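Local atomic coordinates of protein (hdlp (histone deacetylase-like protein)) (PDB entry 1C3P), a protein that probably works as a zinc-dependent deacetylase of the histone deacetylase family and binds the inhibitors TSA and SAHA. Residues K277-N280 against I281-V285; L308-C311 against E312-R316; A52-E55 against E56-F60; T107-T110 against V111-I114. All coordinates share one frame; numbering follows the deposited sequence.

Contact 1 (K277-N280 against I281-V285)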
ATOM      1  N   LYS A 277      -3.509 -15.204   1.224  1.00 19.67           N
ATOM      2  CA  LYS A 277      -4.910 -15.604   1.196  1.00 21.33           C
ATOM      3  C   LYS A 277      -5.855 -14.420   1.179  1.00 22.12           C
ATOM      4  O   LYS A 277      -6.918 -14.472   0.558  1.00 22.19           O
ATOM      5  CB  LYS A 277      -5.269 -16.501   2.381  1.00 23.84           C
ATOM      6  CG  LYS A 277      -4.828 -17.917   2.215  1.00 40.87           C
ATOM      7  CD  LYS A 277      -5.675 -18.828   3.089  1.00 54.73           C
ATOM      8  CE  LYS A 277      -7.144 -18.734   2.699  1.00 58.85           C
ATOM      9  NZ  LYS A 277      -7.988 -19.645   3.514  1.00 55.34           N
ATOM     10  N   ALA A 278      -5.472 -13.347   1.865  1.00 20.23           N
ATOM     11  CA  ALA A 278      -6.307 -12.144   1.913  1.00 17.06           C
ATOM     12  C   ALA A 278      -6.481 -11.607   0.491  1.00 16.94           C
ATOM     13  O   ALA A 278      -7.583 -11.247   0.050  1.00 14.93           O
ATOM     14  CB  ALA A 278      -5.634 -11.073   2.807  1.00 19.27           C
ATOM     15  N   PHE A 279      -5.370 -11.555  -0.226  1.00 18.88           N
ATOM     16  CA  PHE A 279      -5.359 -11.092  -1.609  1.00 21.01           C
ATOM     17  C   PHE A 279      -6.323 -11.927  -2.465  1.00 25.48           C
ATOM     18  O   PHE A 279      -7.118 -11.391  -3.249  1.00 16.30           O
ATOM     19  CB  PHE A 279      -3.930 -11.219  -2.153  1.00 16.79           C
ATOM     20  CG  PHE A 279      -3.810 -10.950  -3.625  1.00 20.23           C
ATOM     21  CD1 PHE A 279      -4.012  -9.666  -4.136  1.00 21.61           C
ATOM     22  CD2 PHE A 279      -3.458 -11.973  -4.497  1.00 23.24           C
ATOM     23  CE1 PHE A 279      -3.855  -9.414  -5.508  1.00 30.98           C
ATOM     24  CE2 PHE A 279      -3.299 -11.730  -5.864  1.00 24.82           C
ATOM     25  CZ  PHE A 279      -3.495 -10.449  -6.371  1.00 30.27           C
ATOM     26  N   ASN A 280      -6.249 -13.244  -2.308  1.00 22.30           N
ATOM     27  CA  ASN A 280      -7.109 -14.128  -3.077  1.00 24.49           C
ATOM     28  C   ASN A 280      -8.570 -14.079  -2.669  1.00 23.01           C
ATOM     29  O   ASN A 280      -9.457 -14.291  -3.496  1.00 21.91           O
ATOM     30  CB  ASN A 280      -6.569 -15.561  -3.029  1.00 27.17           C
ATOM     31  CG  ASN A 280      -5.250 -15.694  -3.775  1.00 20.88           C
ATOM     32  OD1 ASN A 280      -5.056 -15.067  -4.818  1.00 22.95           O
ATOM     33  ND2 ASN A 280      -4.357 -16.531  -3.267  1.00 27.85           N
ATOM     34  N   ILE A 281      -8.821 -13.789  -1.399  1.00 18.74           N
ATOM     35  CA  ILE A 281     -10.190 -13.656  -0.920  1.00 18.37           C
ATOM     36  C   ILE A 281     -10.846 -12.440  -1.585  1.00 18.54           C
ATOM     37  O   ILE A 281     -12.031 -12.471  -1.924  1.00 19.69           O
ATOM     38  CB  ILE A 281     -10.233 -13.454   0.606  1.00 19.31           C
ATOM     39  CG1 ILE A 281      -9.861 -14.752   1.319  1.00 23.51           C
ATOM     40  CG2 ILE A 281     -11.610 -12.988   1.026  1.00 28.87           C
ATOM     41  CD1 ILE A 281      -9.829 -14.614   2.839  1.00 26.47           C
ATOM     42  N   VAL A 282     -10.086 -11.362  -1.755  1.00 17.72           N
ATOM     43  CA  VAL A 282     -10.638 -10.161  -2.381  1.00 14.89           C
ATOM     44  C   VAL A 282     -10.996 -10.479  -3.830  1.00 21.79           C
ATOM     45  O   VAL A 282     -12.071 -10.118  -4.320  1.00 25.80           O
ATOM     46  CB  VAL A 282      -9.640  -8.977  -2.345  1.00 18.50           C
ATOM     47  CG1 VAL A 282     -10.138  -7.862  -3.251  1.00 20.73           C
ATOM     48  CG2 VAL A 282      -9.520  -8.443  -0.913  1.00 17.49           C
ATOM     49  N   ARG A 283     -10.101 -11.184  -4.505  1.00 19.14           N
ATOM     50  CA  ARG A 283     -10.340 -11.543  -5.898  1.00 23.51           C
ATOM     51  C   ARG A 283     -11.538 -12.478  -6.065  1.00 25.44           C
ATOM     52  O   ARG A 283     -12.244 -12.410  -7.072  1.00 23.12           O
ATOM     53  CB  ARG A 283      -9.090 -12.181  -6.483  1.00 20.64           C
ATOM     54  CG  ARG A 283      -7.900 -11.227  -6.560  1.00 19.65           C
ATOM     55  CD  ARG A 283      -6.626 -11.973  -6.877  1.00 25.70           C
ATOM     56  NE  ARG A 283      -6.608 -12.489  -8.237  1.00 36.05           N
ATOM     57  CZ  ARG A 283      -5.906 -13.548  -8.618  1.00 34.61           C
ATOM     58  NH1 ARG A 283      -5.167 -14.212  -7.734  1.00 35.23           N
ATOM     59  NH2 ARG A 283      -5.932 -13.934  -9.885  1.00 29.30           N
ATOM     60  N   GLU A 284     -11.769 -13.351  -5.091  1.00 26.79           N
ATOM     61  CA  GLU A 284     -12.908 -14.266  -5.187  1.00 31.77           C
ATOM     62  C   GLU A 284     -14.207 -13.510  -5.014  1.00 31.57           C
ATOM     63  O   GLU A 284     -15.237 -13.913  -5.541  1.00 33.08           O
ATOM     64  CB  GLU A 284     -12.842 -15.348  -4.117  1.00 30.96           C
ATOM     65  CG  GLU A 284     -11.620 -16.214  -4.197  1.00 50.56           C
ATOM     66  CD  GLU A 284     -11.568 -17.211  -3.069  1.00 63.75           C
ATOM     67  OE1 GLU A 284     -11.588 -16.779  -1.896  1.00 68.93           O
ATOM     68  OE2 GLU A 284     -11.505 -18.424  -3.355  1.00 72.01           O
ATOM     69  N   VAL A 285     -14.162 -12.414  -4.264  1.00 23.37           N
ATOM     70  CA  VAL A 285     -15.366 -11.636  -4.027  1.00 23.25           C
ATOM     71  C   VAL A 285     -15.612 -10.636  -5.144  1.00 31.41           C
ATOM     72  O   VAL A 285     -16.732 -10.508  -5.625  1.00 25.34           O
ATOM     73  CB  VAL A 285     -15.297 -10.857  -2.685  1.00 24.77           C
ATOM     74  CG1 VAL A 285     -16.554 -10.021  -2.500  1.00 26.98           C
ATOM     75  CG2 VAL A 285     -15.147 -11.828  -1.512  1.00 24.98           C
TER

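Contact 2 (L308-C311 against E312-R316)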
ATOM      1  N   LEU A 308       5.207 -13.598  -3.173  1.00 19.97           N
ATOM      2  CA  LEU A 308       4.051 -14.498  -3.188  1.00 22.54           C
ATOM      3  C   LEU A 308       2.946 -13.907  -4.072  1.00 22.98           C
ATOM      4  O   LEU A 308       2.282 -14.619  -4.843  1.00 22.27           O
ATOM      5  CB  LEU A 308       3.507 -14.732  -1.769  1.00 21.13           C
ATOM      6  CG  LEU A 308       4.407 -15.498  -0.796  1.00 22.82           C
ATOM      7  CD1 LEU A 308       3.674 -15.748   0.541  1.00 25.01           C
ATOM      8  CD2 LEU A 308       4.797 -16.833  -1.448  1.00 29.09           C
ATOM      9  N   ILE A 309       2.742 -12.599  -3.962  1.00 22.54           N
ATOM     10  CA  ILE A 309       1.725 -11.942  -4.770  1.00 17.09           C
ATOM     11  C   ILE A 309       2.080 -12.055  -6.249  1.00 20.84           C
ATOM     12  O   ILE A 309       1.219 -12.344  -7.081  1.00 25.20           O
ATOM     13  CB  ILE A 309       1.605 -10.440  -4.442  1.00 18.12           C
ATOM     14  CG1 ILE A 309       1.160 -10.246  -2.991  1.00 18.26           C
ATOM     15  CG2 ILE A 309       0.624  -9.787  -5.401  1.00 24.16           C
ATOM     16  CD1 ILE A 309      -0.205 -10.830  -2.692  1.00 26.57           C
ATOM     17  N   TRP A 310       3.346 -11.822  -6.586  1.00 16.86           N
ATOM     18  CA  TRP A 310       3.732 -11.891  -7.998  1.00 17.86           C
ATOM     19  C   TRP A 310       3.545 -13.313  -8.545  1.00 20.86           C
ATOM     20  O   TRP A 310       3.041 -13.498  -9.659  1.00 21.38           O
ATOM     21  CB  TRP A 310       5.172 -11.423  -8.185  1.00 14.83           C
ATOM     22  CG  TRP A 310       5.610 -11.485  -9.603  1.00 16.63           C
ATOM     23  CD1 TRP A 310       6.592 -12.282 -10.117  1.00 19.82           C
ATOM     24  CD2 TRP A 310       5.011 -10.809 -10.725  1.00 18.62           C
ATOM     25  NE1 TRP A 310       6.637 -12.152 -11.486  1.00 25.84           N
ATOM     26  CE2 TRP A 310       5.678 -11.255 -11.885  1.00 25.60           C
ATOM     27  CE3 TRP A 310       3.974  -9.873 -10.861  1.00 24.06           C
ATOM     28  CZ2 TRP A 310       5.345 -10.798 -13.165  1.00 26.14           C
ATOM     29  CZ3 TRP A 310       3.640  -9.419 -12.129  1.00 24.89           C
ATOM     30  CH2 TRP A 310       4.325  -9.883 -13.267  1.00 24.96           C
ATOM     31  N   CYS A 311       3.933 -14.312  -7.756  1.00 24.22           N
ATOM     32  CA  CYS A 311       3.766 -15.701  -8.171  1.00 27.66           C
ATOM     33  C   CYS A 311       2.290 -16.034  -8.408  1.00 22.95           C
ATOM     34  O   CYS A 311       1.968 -16.689  -9.393  1.00 25.47           O
ATOM     35  CB  CYS A 311       4.386 -16.664  -7.138  1.00 25.37           C
ATOM     36  SG  CYS A 311       6.212 -16.705  -7.106  1.00 27.22           S
ATOM     37  N   GLU A 312       1.393 -15.576  -7.526  1.00 17.03           N
ATOM     38  CA  GLU A 312      -0.054 -15.823  -7.699  1.00 22.44           C
ATOM     39  C   GLU A 312      -0.560 -15.217  -9.010  1.00 27.47           C
ATOM     40  O   GLU A 312      -1.242 -15.873  -9.800  1.00 22.33           O
ATOM     41  CB  GLU A 312      -0.880 -15.164  -6.588  1.00 20.81           C
ATOM     42  CG  GLU A 312      -1.750 -16.070  -5.742  1.00 43.65           C
ATOM     43  CD  GLU A 312      -2.617 -17.033  -6.531  1.00 29.63           C
ATOM     44  OE1 GLU A 312      -3.413 -16.609  -7.398  1.00 38.85           O
ATOM     45  OE2 GLU A 312      -2.497 -18.241  -6.262  1.00 53.22           O
ATOM     46  N   LEU A 313      -0.253 -13.941  -9.223  1.00 23.82           N
ATOM     47  CA  LEU A 313      -0.703 -13.239 -10.427  1.00 20.72           C
ATOM     48  C   LEU A 313      -0.108 -13.812 -11.707  1.00 18.21           C
ATOM     49  O   LEU A 313      -0.821 -13.994 -12.695  1.00 21.48           O
ATOM     50  CB  LEU A 313      -0.340 -11.754 -10.354  1.00 27.82           C
ATOM     51  CG  LEU A 313      -1.027 -10.876  -9.309  1.00 33.55           C
ATOM     52  CD1 LEU A 313      -0.424  -9.482  -9.368  1.00 24.03           C
ATOM     53  CD2 LEU A 313      -2.517 -10.826  -9.580  1.00 28.20           C
ATOM     54  N   SER A 314       1.193 -14.088 -11.650  1.00 19.41           N
ATOM     55  CA  SER A 314       1.993 -14.600 -12.765  1.00 28.26           C
ATOM     56  C   SER A 314       1.678 -16.055 -13.103  1.00 30.18           C
ATOM     57  O   SER A 314       2.021 -16.543 -14.180  1.00 25.04           O
ATOM     58  CB  SER A 314       3.491 -14.452 -12.428  1.00 22.55           C
ATOM     59  OG  SER A 314       4.323 -14.876 -13.490  1.00 61.92           O
ATOM     60  N   GLY A 315       1.033 -16.748 -12.184  1.00 28.04           N
ATOM     61  CA  GLY A 315       0.680 -18.128 -12.437  1.00 33.84           C
ATOM     62  C   GLY A 315       1.835 -19.095 -12.316  1.00 36.93           C
ATOM     63  O   GLY A 315       1.880 -20.110 -13.010  1.00 37.00           O
ATOM     64  N   ARG A 316       2.792 -18.793 -11.454  1.00 31.33           N
ATOM     65  CA  ARG A 316       3.897 -19.720 -11.296  1.00 39.10           C
ATOM     66  C   ARG A 316       3.945 -20.290  -9.888  1.00 35.43           C
ATOM     67  O   ARG A 316       3.504 -19.655  -8.934  1.00 30.71           O
ATOM     68  CB  ARG A 316       5.215 -19.047 -11.640  1.00 45.15           C
ATOM     69  CG  ARG A 316       5.690 -17.997 -10.689  1.00 46.02           C
ATOM     70  CD  ARG A 316       6.988 -17.444 -11.249  1.00 44.83           C
ATOM     71  NE  ARG A 316       6.763 -16.694 -12.477  1.00 37.91           N
ATOM     72  CZ  ARG A 316       7.733 -16.277 -13.286  1.00 27.39           C
ATOM     73  NH1 ARG A 316       8.990 -16.553 -12.987  1.00 50.24           N
ATOM     74  NH2 ARG A 316       7.455 -15.530 -14.350  1.00 34.51           N
TER

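Contact 3 (A52-E55 against E56-F60)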
ATOM      1  N   ALA A  52       4.416  10.643 -13.340  1.00 11.47           N
ATOM      2  CA  ALA A  52       3.045  11.101 -13.529  1.00  9.78           C
ATOM      3  C   ALA A  52       3.211  12.480 -14.189  1.00 17.19           C
ATOM      4  O   ALA A  52       4.150  13.208 -13.862  1.00 16.46           O
ATOM      5  CB  ALA A  52       2.346  11.250 -12.180  1.00 12.19           C
ATOM      6  N   THR A  53       2.322  12.849 -15.110  1.00 16.40           N
ATOM      7  CA  THR A  53       2.432  14.165 -15.737  1.00 16.32           C
ATOM      8  C   THR A  53       1.806  15.175 -14.788  1.00 14.06           C
ATOM      9  O   THR A  53       1.087  14.794 -13.874  1.00 17.87           O
ATOM     10  CB  THR A  53       1.687  14.227 -17.080  1.00 15.82           C
ATOM     11  OG1 THR A  53       0.282  14.024 -16.859  1.00 16.25           O
ATOM     12  CG2 THR A  53       2.230  13.154 -18.023  1.00 14.34           C
ATOM     13  N   LYS A  54       2.080  16.460 -14.996  1.00 16.10           N
ATOM     14  CA  LYS A  54       1.506  17.491 -14.133  1.00 19.00           C
ATOM     15  C   LYS A  54      -0.018  17.368 -14.164  1.00 22.48           C
ATOM     16  O   LYS A  54      -0.700  17.508 -13.142  1.00 19.97           O
ATOM     17  CB  LYS A  54       1.919  18.880 -14.634  1.00 22.92           C
ATOM     18  CG  LYS A  54       1.440  20.029 -13.765  1.00 32.99           C
ATOM     19  CD  LYS A  54       2.117  20.036 -12.411  1.00 51.34           C
ATOM     20  CE  LYS A  54       3.575  20.482 -12.501  1.00 64.17           C
ATOM     21  NZ  LYS A  54       3.707  21.924 -12.874  1.00 63.45           N
ATOM     22  N   GLU A  55      -0.548  17.096 -15.345  1.00 25.65           N
ATOM     23  CA  GLU A  55      -1.991  16.968 -15.513  1.00 25.08           C
ATOM     24  C   GLU A  55      -2.545  15.811 -14.691  1.00 18.91           C
ATOM     25  O   GLU A  55      -3.584  15.948 -14.062  1.00 17.43           O
ATOM     26  CB  GLU A  55      -2.323  16.792 -16.995  1.00 25.40           C
ATOM     27  CG  GLU A  55      -3.796  16.655 -17.308  1.00 48.95           C
ATOM     28  CD  GLU A  55      -4.088  16.796 -18.798  1.00 64.21           C
ATOM     29  OE1 GLU A  55      -5.260  16.599 -19.194  1.00 62.38           O
ATOM     30  OE2 GLU A  55      -3.152  17.116 -19.570  1.00 58.22           O
ATOM     31  N   GLU A  56      -1.853  14.678 -14.690  1.00 16.80           N
ATOM     32  CA  GLU A  56      -2.307  13.542 -13.903  1.00 17.24           C
ATOM     33  C   GLU A  56      -2.240  13.885 -12.413  1.00 15.95           C
ATOM     34  O   GLU A  56      -3.139  13.538 -11.645  1.00 17.82           O
ATOM     35  CB  GLU A  56      -1.469  12.304 -14.244  1.00 16.15           C
ATOM     36  CG  GLU A  56      -1.635  11.893 -15.719  1.00 14.41           C
ATOM     37  CD  GLU A  56      -0.687  10.801 -16.130  1.00 20.17           C
ATOM     38  OE1 GLU A  56       0.411  10.747 -15.527  1.00 17.12           O
ATOM     39  OE2 GLU A  56      -1.021  10.022 -17.062  1.00 18.23           O
ATOM     40  N   LEU A  57      -1.185  14.584 -12.001  1.00 17.53           N
ATOM     41  CA  LEU A  57      -1.071  14.970 -10.597  1.00 16.34           C
ATOM     42  C   LEU A  57      -2.202  15.905 -10.180  1.00 18.46           C
ATOM     43  O   LEU A  57      -2.733  15.798  -9.070  1.00 17.27           O
ATOM     44  CB  LEU A  57       0.267  15.658 -10.320  1.00 13.86           C
ATOM     45  CG  LEU A  57       1.500  14.740 -10.435  1.00 15.24           C
ATOM     46  CD1 LEU A  57       2.778  15.548 -10.172  1.00 19.30           C
ATOM     47  CD2 LEU A  57       1.377  13.592  -9.408  1.00 15.14           C
ATOM     48  N   LEU A  58      -2.558  16.827 -11.070  1.00 16.43           N
ATOM     49  CA  LEU A  58      -3.607  17.790 -10.772  1.00 15.18           C
ATOM     50  C   LEU A  58      -5.012  17.202 -10.838  1.00 21.19           C
ATOM     51  O   LEU A  58      -5.994  17.913 -10.618  1.00 20.40           O
ATOM     52  CB  LEU A  58      -3.475  19.012 -11.677  1.00 16.09           C
ATOM     53  CG  LEU A  58      -2.134  19.743 -11.512  1.00 21.72           C
ATOM     54  CD1 LEU A  58      -2.047  20.891 -12.509  1.00 31.92           C
ATOM     55  CD2 LEU A  58      -1.963  20.231 -10.090  1.00 34.38           C
ATOM     56  N   LEU A  59      -5.116  15.913 -11.149  1.00 13.50           N
ATOM     57  CA  LEU A  59      -6.428  15.258 -11.109  1.00 15.58           C
ATOM     58  C   LEU A  59      -6.863  15.252  -9.629  1.00 17.55           C
ATOM     59  O   LEU A  59      -8.052  15.195  -9.312  1.00 18.02           O
ATOM     60  CB  LEU A  59      -6.344  13.806 -11.607  1.00 18.98           C
ATOM     61  CG  LEU A  59      -6.094  13.558 -13.097  1.00 22.57           C
ATOM     62  CD1 LEU A  59      -5.861  12.077 -13.359  1.00 19.88           C
ATOM     63  CD2 LEU A  59      -7.300  14.076 -13.904  1.00 26.71           C
ATOM     64  N   PHE A  60      -5.888  15.285  -8.716  1.00 14.64           N
ATOM     65  CA  PHE A  60      -6.197  15.303  -7.292  1.00 18.17           C
ATOM     66  C   PHE A  60      -5.544  16.441  -6.499  1.00 16.45           C
ATOM     67  O   PHE A  60      -6.221  17.176  -5.779  1.00 19.18           O
ATOM     68  CB  PHE A  60      -5.825  13.972  -6.624  1.00 18.80           C
ATOM     69  CG  PHE A  60      -6.072  13.956  -5.128  1.00 15.94           C
ATOM     70  CD1 PHE A  60      -7.353  14.145  -4.618  1.00 19.98           C
ATOM     71  CD2 PHE A  60      -5.020  13.766  -4.234  1.00 18.09           C
ATOM     72  CE1 PHE A  60      -7.589  14.148  -3.239  1.00 18.72           C
ATOM     73  CE2 PHE A  60      -5.241  13.767  -2.850  1.00 19.19           C
ATOM     74  CZ  PHE A  60      -6.539  13.960  -2.355  1.00 18.43           C
TER

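Contact 4 (T107-T110 against V111-I114)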
ATOM      1  N   THR A 107       3.619   7.331  -8.678  1.00 13.67           N
ATOM      2  CA  THR A 107       2.264   7.728  -9.086  1.00 13.21           C
ATOM      3  C   THR A 107       2.030   7.476 -10.570  1.00 15.80           C
ATOM      4  O   THR A 107       0.955   7.015 -10.967  1.00 15.63           O
ATOM      5  CB  THR A 107       2.027   9.201  -8.716  1.00 14.95           C
ATOM      6  OG1 THR A 107       2.178   9.324  -7.291  1.00 15.72           O
ATOM      7  CG2 THR A 107       0.629   9.683  -9.153  1.00  9.51           C
ATOM      8  N   GLY A 108       3.022   7.776 -11.396  1.00 14.08           N
ATOM      9  CA  GLY A 108       2.860   7.502 -12.804  1.00 14.62           C
ATOM     10  C   GLY A 108       2.681   5.994 -12.960  1.00 20.05           C
ATOM     11  O   GLY A 108       1.945   5.542 -13.839  1.00 17.53           O
ATOM     12  N   SER A 109       3.347   5.213 -12.105  1.00 15.26           N
ATOM     13  CA  SER A 109       3.254   3.749 -12.163  1.00 14.54           C
ATOM     14  C   SER A 109       1.841   3.249 -11.833  1.00 15.56           C
ATOM     15  O   SER A 109       1.405   2.175 -12.289  1.00 17.00           O
ATOM     16  CB  SER A 109       4.289   3.121 -11.220  1.00 15.58           C
ATOM     17  OG  SER A 109       5.609   3.439 -11.638  1.00 16.97           O
ATOM     18  N   THR A 110       1.121   4.017 -11.024  1.00 14.37           N
ATOM     19  CA  THR A 110      -0.248   3.658 -10.696  1.00 12.89           C
ATOM     20  C   THR A 110      -1.139   3.951 -11.886  1.00 18.44           C
ATOM     21  O   THR A 110      -2.054   3.182 -12.161  1.00 16.30           O
ATOM     22  CB  THR A 110      -0.733   4.403  -9.449  1.00 14.54           C
ATOM     23  OG1 THR A 110      -0.146   3.774  -8.302  1.00 18.11           O
ATOM     24  CG2 THR A 110      -2.272   4.396  -9.359  1.00 12.91           C
ATOM     25  N   VAL A 111      -0.866   5.041 -12.607  1.00 15.20           N
ATOM     26  CA  VAL A 111      -1.661   5.327 -13.784  1.00 20.45           C
ATOM     27  C   VAL A 111      -1.370   4.224 -14.814  1.00 18.21           C
ATOM     28  O   VAL A 111      -2.276   3.729 -15.492  1.00 18.65           O
ATOM     29  CB  VAL A 111      -1.338   6.728 -14.384  1.00 20.02           C
ATOM     30  CG1 VAL A 111      -2.105   6.909 -15.685  1.00 21.79           C
ATOM     31  CG2 VAL A 111      -1.738   7.826 -13.401  1.00 19.07           C
ATOM     32  N   GLN A 112      -0.106   3.817 -14.920  1.00 16.82           N
ATOM     33  CA  GLN A 112       0.254   2.747 -15.846  1.00 20.13           C
ATOM     34  C   GLN A 112      -0.463   1.460 -15.463  1.00 23.99           C
ATOM     35  O   GLN A 112      -0.935   0.726 -16.323  1.00 17.94           O
ATOM     36  CB  GLN A 112       1.766   2.518 -15.849  1.00 22.39           C
ATOM     37  CG  GLN A 112       2.552   3.721 -16.329  1.00 21.17           C
ATOM     38  CD  GLN A 112       4.036   3.488 -16.283  1.00 24.82           C
ATOM     39  OE1 GLN A 112       4.645   3.027 -17.261  1.00 25.62           O
ATOM     40  NE2 GLN A 112       4.635   3.779 -15.136  1.00 13.16           N
ATOM     41  N   ALA A 113      -0.526   1.163 -14.170  1.00 15.60           N
ATOM     42  CA  ALA A 113      -1.233  -0.042 -13.741  1.00 15.04           C
ATOM     43  C   ALA A 113      -2.692   0.042 -14.183  1.00 14.84           C
ATOM     44  O   ALA A 113      -3.283  -0.940 -14.634  1.00 21.05           O
ATOM     45  CB  ALA A 113      -1.165  -0.191 -12.237  1.00 18.65           C
ATOM     46  N   ILE A 114      -3.289   1.211 -14.037  1.00 16.45           N
ATOM     47  CA  ILE A 114      -4.677   1.347 -14.452  1.00 15.38           C
ATOM     48  C   ILE A 114      -4.801   1.220 -15.967  1.00 18.02           C
ATOM     49  O   ILE A 114      -5.735   0.571 -16.470  1.00 20.38           O
ATOM     50  CB  ILE A 114      -5.268   2.668 -13.985  1.00 15.22           C
ATOM     51  CG1 ILE A 114      -5.313   2.675 -12.444  1.00 19.28           C
ATOM     52  CG2 ILE A 114      -6.687   2.821 -14.545  1.00 15.72           C
ATOM     53  CD1 ILE A 114      -5.569   4.079 -11.844  1.00 13.43           C
TER

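Contact 1 (K277-N280 against I281-V285)
Helix 272-286, the crossover between parallel strands 250-254 and 290-292 in a beta-alpha-beta unit, offers a worked example of how one arginine can serve two residues of the preceding turn: Arg283 touches Phe279 with its CD methylene and Asn280 with its charged end. CD lies over one face of the Phe279 ring, 3.7 Å from the ring centroid. The position is a CH-pi contact displaced toward the rim, and the nearest ring atoms are CE2 and CZ, with CE2 3.5 Å from CD. With CG anti to the backbone N (chi1 172°), the Phe279 ring comes back within range of the following turn. Arg283 then bends at its third torsion, and the guanidinium plane ends 32° from that of the ring. Asn280, running alongside Arg283 in the same direction, presents OD1 near the guanidinium plane, at its edge. NH1 donates to this oxygen at 3.0 Å in a weak bond, its angle at the hydrogen being only 132°. Along the backbone the helical bonds continue, as from Ile281 N to Lys277 O at 2.8 Å and from Glu284 N to Asn280 O at 3.0 Å. Stronger partners sit outside: Glu288 takes NH2 and Glu312 takes NH1 in salt bridges, while Tyr291 meets Phe279 edge-to-face. Carboxylates on two guanidinium nitrogens should fix the rotation of that group, with the asparagine bond as a weaker tie, and the nearby positive charge probably makes the hydrogens on CD more positive, which would favour their contact with the aromatic face.

Contact 2 (L308-C311 against E312-R316)
Cys311 and Trp310 bury the most surface where helix 299-314 runs out, and each meets a residue of the segment that follows. The carbonyl of Cys311 is the focus of the helix end. Gly315, the first residue to leave helical geometry, has a positive phi of 76°, which turns the chain back so that Arg316 N reaches Cys311 O at 3.1 Å, in the carbonyl plane. The same Cys311 oxygen also takes a weak bond from Gly315 N at 2.9 Å. A further weak bond, from Gly315 N to Glu312 O, accompanies these; the bond from Arg316 and the positive phi are those of a Schellman-type helix end. The cysteine sulfur packs on the arginine stem, SG standing 3.8 Å from Arg316 CG. Trp310 faces Ser314 instead: Ser314 CB sits over one face of the indole, 4.1 Å from the centroid of the five-membered ring, in a CH-pi contact offset toward the rim. Since the Trp310 CG is anti to its own nitrogen (chi1 180°), the indole extends beside the next turn, and its NE1 is bonded to Leu40 O beyond the helix. Arg316, bent at its third torsion, brings NE to Ser314 OG at 3.2 Å, with the oxygen close to the guanidinium plane. Leu313 adds an apolar touch, its CD1 lying 4.1 Å from Ile309 CG2, and packs on strands 4-8 and 122-125. Glu45 adds weak links to Ser314 OG and Arg316 NH2. Two amides, one of them weakly bonded, meet Cys311 O, so the chain itself satisfies this carbonyl at the helix end, and the serine hydroxyl helps to set the direction of the arginine.

Contact 3 (A52-E55 against E56-F60)
Thr53 turns OG1 into the position between its backbone N and carbonyl carbon (chi1 63°), while Glu56 sends CG anti to its carbonyl carbon and continues as an extended chain; together these torsions carry each side chain to the other's backbone. Thr53 OG1 accepts from Glu56 N at 3.1 Å. In return, Thr53 N donates to Glu56 OE1 at 2.9 Å, nearly straight at 164°, meeting the carboxylate from above its plane, 39° out of it. The two side chains cross at an angle, and Glu56 CG is also pressed close to Thr53 OG1, 3.1 Å away. This reciprocal pair is a capping box at the start of helix 54-57, with Thr53 as N-cap, and it supplies acceptors for amides that have no preceding turn to bond to. An apolar contact spans the same boundary: Ala52, just before the cap, sets CB against Leu57 CD2 at 3.8 Å. The first regular helical bonds follow, from Leu57 N to Thr53 O at 3.0 Å and from Leu58 N to Lys54 O at 2.9 Å. Lys54 bends at three successive torsions, yet its CG still lies across Leu58 CD1 at 3.8 Å, on a part of the surface that also adjoins helix 63-75. Leu57 packs instead on Phe100 and Ser104 of helix 98-118. The other carboxylate oxygen, Glu56 OE2, forms a salt bridge with Arg50, which probably favours the charged form of Glu56 and helps to hold OE1 at the Thr53 amide.

Contact 4 (T107-T110 against V111-I114)
Thr110 and Ile114 stand one turn apart on helix 98-118, a helix packed against the parallel sheet of this arginase-like alpha/beta fold, and touch through methyl groups: CG2 of the threonine lies 4.1 Å from CD1 of the isoleucine. With OG1 beside the backbone N (chi1 -76°), Thr110 has CG2 anti to that nitrogen, which gives the methyl to Ile114 and the hydroxyl to partners beyond the helix. Along the backbone between them, Ile114 N donates to Thr110 O at 3.0 Å, and Ile114 CG1 comes within 3.3 Å of the same oxygen. On a neighbouring flank Gln112 runs out extended, its CG resting 3.1 Å from Gly108 O, the oxygen that accepts Gln112 N at 2.9 Å. Val111 N closes the turn with Thr107 O at 3.1 Å. One shell out, Ala113 rests on Ile7 of strand 4-8 and on Val290 of strand 290-292, and Ile114 leans on helix 146-156. The buried hydroxyls of Ser109 and Thr110 both have partners: Ser109 OG is bonded to Leu105 O within the helix and to Ser49 OG and Tyr12 OH outside it, and Thr110 OG1 to Asn146 OD1 and Asn125 ND2.

From the N terminus the chain meets contact 3 first, then contact 4, contact 1 and contact 2. Each joins adjoining segments, so none closes a long loop, and the four stand in series without nesting or crossing. They fall into two touching pairs. Contact 3 lies on contact 4, where Ala52 CB is 3.6 Å from Gly108 N and Glu56 OE2 is 3.6 Å from Val111 CG1, bringing helix 54-57 and the loop before it against helix 98-118. Contacts 1 and 2 join helices 272-286 and 299-314, with Phe279 CZ 3.4 Å from Leu313 CD2. Between the pairs the nearest atoms, in contacts 2 and 4, are about 10 Å apart.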